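Local coordinates for protein serpin-ZX (Arabidopsis thaliana, PDB 3LE2) that inhibits target proteases, among them metacaspase-9 and the papain-like RD21, by offering a reactive centre loop whose cleavage traps the enzyme covalently, at residues N13-N18 / L60-F65. Residues are numbered along the deposited sequence; the frame is centred on the assembly and turned at random.
Sequences NQVSMN and LSFLKF
Lys64 meets Val15 while its ammonium turns back on its own helix: NZ of Lys64 gives a weak hydrogen bond, 3.4 Å long, to the carbonyl O of Ser61. That bond illustrates how a lysine can lean its amine weakly on a main-chain carbonyl near a helix C-terminus while its methylenes still make apolar contact. Lys64 is the first residue to leave the helix, with positive phi, and its chain bends at chi2 (-57°), which folds the amine toward the last turn. Beyond the bend the chain runs straight, and CE of Lys64, next to the amine, comes to 3.5 Å from CG2 of Val15, the two side chains meeting tip to tip, closer than ordinary van der Waals contact.

Val15 divides its two methyls between two partners. CG2 takes the lysine, whereas CG1 lies over one face of the Phe62 ring, 4.2 Å from its centroid and 28° off the normal, a CH-pi contact displaced toward the CZ-CE1 side, with CG1 3.7 Å from CZ. With CG of Phe62 anti to its backbone N (chi1 -179°), the far end of the ring comes closer to Val15 than the start of the side chain does, and CD2 of Leu63 sits at its edge in plane.

No hydrogen bond links the segments, and both contacts between them run through Val15, in a small surface patch away from the reactive bond. It joins helix 5-25 to the C-terminal end of helix 54-63 in the serpin body; Phe62 also touches Leu44 of helix 37-49, and Ser8 of helix 5-25 bonds to the carbonyl of Lys64, while Leu63 and Phe65 pack on Leu71 of helix 68-83.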
loop_
_atom_site.group_PDB
_atom_site.type_symbol
_atom_site.label_atom_id
_atom_site.label_comp_id
_atom_site.label_asym_id
_atom_site.label_seq_id
_atom_site.Cartn_x
_atom_site.Cartn_y
_atom_site.Cartn_z
ATOM N N ASN A 13 -8.797 -4.238 -5.790
ATOM C CA ASN A 13 -8.587 -2.872 -5.335
ATOM C C ASN A 13 -9.762 -2.359 -4.521
ATOM O O ASN A 13 -9.583 -1.551 -3.611
ATOM C CB ASN A 13 -8.289 -1.938 -6.511
ATOM C CG ASN A 13 -6.967 -2.255 -7.193
ATOM O OD1 ASN A 13 -6.095 -2.912 -6.621
ATOM N ND2 ASN A 13 -6.813 -1.790 -8.423
ATOM N N GLN A 14 -10.970 -2.822 -4.855
ATOM C CA GLN A 14 -12.162 -2.442 -4.094
ATOM C C GLN A 14 -12.117 -3.042 -2.694
ATOM O O GLN A 14 -12.360 -2.362 -1.701
ATOM C CB GLN A 14 -13.451 -2.885 -4.800
ATOM C CG GLN A 14 -14.670 -2.866 -3.873
ATOM C CD GLN A 14 -15.989 -3.162 -4.579
ATOM O OE1 GLN A 14 -16.015 -3.742 -5.665
ATOM N NE2 GLN A 14 -17.093 -2.767 -3.954
ATOM N N VAL A 15 -11.834 -4.336 -2.629
ATOM C CA VAL A 15 -11.667 -5.018 -1.351
ATOM C C VAL A 15 -10.558 -4.335 -0.547
ATOM O O VAL A 15 -10.662 -4.165 0.674
ATOM C CB VAL A 15 -11.273 -6.491 -1.593
ATOM C CG1 VAL A 15 -10.822 -7.154 -0.311
ATOM C CG2 VAL A 15 -12.445 -7.260 -2.251
ATOM N N SER A 16 -9.501 -3.922 -1.242
ATOM C CA SER A 16 -8.390 -3.222 -0.594
ATOM C C SER A 16 -8.838 -1.914 0.080
ATOM O O SER A 16 -8.359 -1.567 1.156
ATOM C CB SER A 16 -7.252 -2.967 -1.594
ATOM O OG SER A 16 -6.517 -4.153 -1.870
ATOM N N MET A 17 -9.753 -1.184 -0.550
ATOM C CA MET A 17 -10.270 0.042 0.065
ATOM C C MET A 17 -11.061 -0.273 1.326
ATOM O O MET A 17 -11.017 0.473 2.303
ATOM C CB MET A 17 -11.141 0.830 -0.911
ATOM C CG MET A 17 -10.397 1.358 -2.129
ATOM S SD MET A 17 -8.959 2.365 -1.728
ATOM C CE MET A 17 -9.693 3.747 -0.899
ATOM N N ASN A 18 -11.792 -1.381 1.311
ATOM C CA ASN A 18 -12.514 -1.784 2.508
ATOM C C ASN A 18 -11.530 -2.224 3.606
ATOM O O ASN A 18 -11.704 -1.913 4.780
ATOM C CB ASN A 18 -13.530 -2.888 2.180
ATOM C CG ASN A 18 -14.531 -3.108 3.298
ATOM O OD1 ASN A 18 -14.777 -2.221 4.122
ATOM N ND2 ASN A 18 -15.108 -4.292 3.338
ATOM N N LEU A 60 -8.813 -17.832 -1.688
ATOM C CA LEU A 60 -8.979 -17.708 -3.134
ATOM C C LEU A 60 -10.078 -16.707 -3.484
ATOM O O LEU A 60 -9.917 -15.890 -4.389
ATOM C CB LEU A 60 -9.294 -19.065 -3.770
ATOM C CG LEU A 60 -8.115 -20.009 -3.973
ATOM C CD1 LEU A 60 -8.579 -21.309 -4.607
ATOM C CD2 LEU A 60 -7.070 -19.331 -4.833
ATOM N N SER A 61 -11.195 -16.779 -2.766
ATOM C CA SER A 61 -12.325 -15.898 -3.033
ATOM C C SER A 61 -12.042 -14.483 -2.549
ATOM O O SER A 61 -12.532 -13.513 -3.126
ATOM C CB SER A 61 -13.608 -16.442 -2.396
ATOM O OG SER A 61 -13.946 -17.705 -2.952
ATOM N N PHE A 62 -11.238 -14.362 -1.496
ATOM C CA PHE A 62 -10.887 -13.048 -0.978
ATOM C C PHE A 62 -10.005 -12.308 -1.976
ATOM O O PHE A 62 -10.068 -11.084 -2.099
ATOM C CB PHE A 62 -10.170 -13.175 0.366
ATOM C CG PHE A 62 -9.804 -11.853 0.984
ATOM C CD1 PHE A 62 -10.689 -11.198 1.832
ATOM C CD2 PHE A 62 -8.573 -11.264 0.722
ATOM C CE1 PHE A 62 -10.352 -9.972 2.411
ATOM C CE2 PHE A 62 -8.225 -10.042 1.297
ATOM C CZ PHE A 62 -9.119 -9.395 2.141
ATOM N N LEU A 63 -9.193 -13.069 -2.697
ATOM C CA LEU A 63 -8.163 -12.497 -3.546
ATOM C C LEU A 63 -8.586 -12.396 -5.001
ATOM O O LEU A 63 -7.852 -11.837 -5.819
ATOM C CB LEU A 63 -6.880 -13.326 -3.421
ATOM C CG LEU A 63 -6.135 -13.178 -2.093
ATOM C CD1 LEU A 63 -4.956 -14.154 -2.026
ATOM C CD2 LEU A 63 -5.688 -11.721 -1.902
ATOM N N LYS A 64 -9.755 -12.967 -5.317
ATOM C CA LYS A 64 -10.418 -12.833 -6.631
ATOM C C LYS A 64 -9.724 -13.598 -7.749
ATOM O O LYS A 64 -9.670 -13.137 -8.888
ATOM C CB LYS A 64 -10.581 -11.361 -7.040
ATOM C CG LYS A 64 -11.139 -10.446 -5.942
ATOM C CD LYS A 64 -12.499 -10.926 -5.430
ATOM C CE LYS A 64 -12.965 -10.050 -4.267
ATOM N NZ LYS A 64 -14.201 -10.534 -3.602
ATOM N N PHE A 65 -9.176 -14.757 -7.413
ATOM C CA PHE A 65 -8.558 -15.629 -8.401
ATOM C C PHE A 65 -9.054 -17.021 -8.104
ATOM O O PHE A 65 -9.362 -17.333 -6.954
ATOM C CB PHE A 65 -7.027 -15.588 -8.302
ATOM C CG PHE A 65 -6.406 -14.345 -8.885
ATOM C CD1 PHE A 65 -5.989 -14.313 -10.213
ATOM C CD2 PHE A 65 -6.234 -13.213 -8.112
ATOM C CE1 PHE A 65 -5.408 -13.168 -10.758
ATOM C CE2 PHE A 65 -5.652 -12.069 -8.653
ATOM C CZ PHE A 65 -5.243 -12.047 -9.975
#